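PDB 4EEI: adenylosuccinate lyase from Francisella tularensis subsp. tularensis SCHU S4, which catalyses the cleavage of adenylosuccinate to AMP and fumarate, and probably a second fumarate-releasing step of purine biosynthesis. Local coordinates for the interface of chains A and B. Numbering follows the deposited sequence. Chains: chain A/B, Adenylosuccinate lyase.

The interface of chains A and B. Residues chain A 87, 89-91, 189; chain B 358, 361-362, 368.
A:Phe90 and B:His358 meet with their rings tilted by about 43°. The imidazole presents its CD2 edge to the phenyl group, CD2 standing over the rim of one phenyl face, 3.4 Å from CE2 of A:Phe90. The opposite face looks toward A:Phe87, whose CD1 lies 4.0 Å above the plane, again near the rim, and the backbone carbonyl O of B:His358 lies in plane at the phenyl edge. CG1 of A:Ile189 comes in above the CD2-CG rim of the imidazole, on the opposite side of its plane from the phenyl ring, the two side chains crossing at about a right angle, while CD1 continues to the beta carbon, 3.7 Å from CB of B:His358.

The patch illustrates how a loop aromatic can be seated against a helix of a neighbouring subunit. B:His358, B:Val361 and B:Ala362 project from helix 352-363 toward A:Phe90, whose CG lies anti to the backbone N (chi1 178°), pointing the ring across the subunit boundary. Phenyl and imidazole run past each other in opposite directions. One turn along the helix, CG1 of B:Val361 sits in the notch at the edges of the two phenylalanine rings, 3.7 Å from CE2 of A:Phe90 and 3.8 Å from CE1 of A:Phe87. The methyl group of B:Ala362 touches CZ of A:Phe90 at the far rim.

Polar contact is sparse, so shape and apolar packing dominate here. The arrangement recurs with the chains exchanged, as part of the two-fold interface within a tetrameric assembly, the usual quaternary form of this lyase superfamily. At the imidazole edge, the backbone N of A:Gly91 lies in the ring plane and gives a weak hydrogen bond to NE2 of B:His358 at 3.4 Å.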
loop_
_atom_site.group_PDB
_atom_site.type_symbol
_atom_site.label_atom_id
_atom_site.label_comp_id
_atom_site.label_asym_id
_atom_site.label_seq_id
_atom_site.Cartn_x
_atom_site.Cartn_y
_atom_site.Cartn_z
ATOM N N PHE A 87 19.594 30.373 -29.396
ATOM C CA PHE A 87 18.593 30.570 -28.351
ATOM C C PHE A 87 17.803 29.318 -27.997
ATOM O O PHE A 87 16.831 29.386 -27.242
ATOM C CB PHE A 87 17.642 31.697 -28.738
ATOM C CG PHE A 87 18.288 33.046 -28.734
ATOM C CD1 PHE A 87 18.662 33.642 -27.537
ATOM C CD2 PHE A 87 18.525 33.722 -29.920
ATOM C CE1 PHE A 87 19.266 34.890 -27.527
ATOM C CE2 PHE A 87 19.124 34.966 -29.913
ATOM C CZ PHE A 87 19.492 35.547 -28.714
ATOM N N HIS A 89 16.755 26.293 -25.987
ATOM C CA HIS A 89 16.830 26.028 -24.549
ATOM C C HIS A 89 17.345 27.246 -23.764
ATOM O O HIS A 89 18.215 27.124 -22.905
ATOM C CB HIS A 89 17.692 24.789 -24.277
ATOM C CG HIS A 89 17.506 24.203 -22.914
ATOM N ND1 HIS A 89 16.509 23.298 -22.624
ATOM C CD2 HIS A 89 18.197 24.383 -21.762
ATOM C CE1 HIS A 89 16.591 22.947 -21.352
ATOM N NE2 HIS A 89 17.607 23.594 -20.807
ATOM N N PHE A 90 16.784 28.415 -24.048
ATOM C CA PHE A 90 17.217 29.652 -23.398
ATOM C C PHE A 90 16.268 30.083 -22.284
ATOM O O PHE A 90 15.061 30.199 -22.500
ATOM C CB PHE A 90 17.343 30.760 -24.447
ATOM C CG PHE A 90 17.745 32.098 -23.885
ATOM C CD1 PHE A 90 16.784 33.046 -23.562
ATOM C CD2 PHE A 90 19.082 32.416 -23.702
ATOM C CE1 PHE A 90 17.148 34.288 -23.059
ATOM C CE2 PHE A 90 19.455 33.658 -23.198
ATOM C CZ PHE A 90 18.483 34.592 -22.874
ATOM N N GLY A 91 16.820 30.313 -21.091
ATOM C CA GLY A 91 16.046 30.810 -19.961
ATOM C C GLY A 91 15.304 29.763 -19.148
ATOM O O GLY A 91 14.996 29.982 -17.977
ATOM N N ILE A 189 15.196 34.827 -16.164
ATOM C CA ILE A 189 15.380 35.201 -17.560
ATOM C C ILE A 189 14.030 35.345 -18.260
ATOM O O ILE A 189 13.766 36.343 -18.929
ATOM C CB ILE A 189 16.227 34.157 -18.292
ATOM C CG1 ILE A 189 17.542 33.913 -17.547
ATOM C CG2 ILE A 189 16.467 34.580 -19.729
ATOM C CD1 ILE A 189 18.336 35.175 -17.287
ATOM N N HIS B 358 23.597 34.511 -19.725
ATOM C CA HIS B 358 22.343 34.773 -20.418
ATOM C C HIS B 358 22.250 36.219 -20.896
ATOM O O HIS B 358 21.866 36.470 -22.038
ATOM C CB HIS B 358 21.151 34.447 -19.519
ATOM C CG HIS B 358 20.784 32.998 -19.507
ATOM N ND1 HIS B 358 21.525 32.047 -18.837
ATOM C CD2 HIS B 358 19.753 32.337 -20.084
ATOM C CE1 HIS B 358 20.962 30.862 -18.999
ATOM N NE2 HIS B 358 19.886 31.010 -19.753
ATOM N N VAL B 361 24.376 36.572 -23.976
ATOM C CA VAL B 361 23.769 35.828 -25.074
ATOM C C VAL B 361 22.603 36.628 -25.653
ATOM O O VAL B 361 22.458 36.745 -26.868
ATOM C CB VAL B 361 23.296 34.423 -24.607
ATOM C CG1 VAL B 361 22.293 33.833 -25.580
ATOM C CG2 VAL B 361 24.483 33.485 -24.443
ATOM N N ALA B 362 21.806 37.214 -24.764
ATOM C CA ALA B 362 20.620 37.973 -25.157
ATOM C C ALA B 362 20.904 39.358 -25.758
ATOM O O ALA B 362 20.197 39.797 -26.667
ATOM C CB ALA B 362 19.679 38.097 -23.980
ATOM N N ARG B 368 27.269 31.049 -26.960
ATOM C CA ARG B 368 27.409 30.555 -25.589
ATOM C C ARG B 368 28.845 30.446 -25.093
ATOM O O ARG B 368 29.223 31.175 -24.181
ATOM C CB ARG B 368 26.698 29.215 -25.412
ATOM C CG ARG B 368 25.199 29.340 -25.245
ATOM C CD ARG B 368 24.604 28.069 -24.677
ATOM N NE ARG B 368 23.166 28.195 -24.465
ATOM C CZ ARG B 368 22.608 28.710 -23.371
ATOM N NH1 ARG B 368 23.367 29.161 -22.381
ATOM N NH2 ARG B 368 21.287 28.778 -23.266
#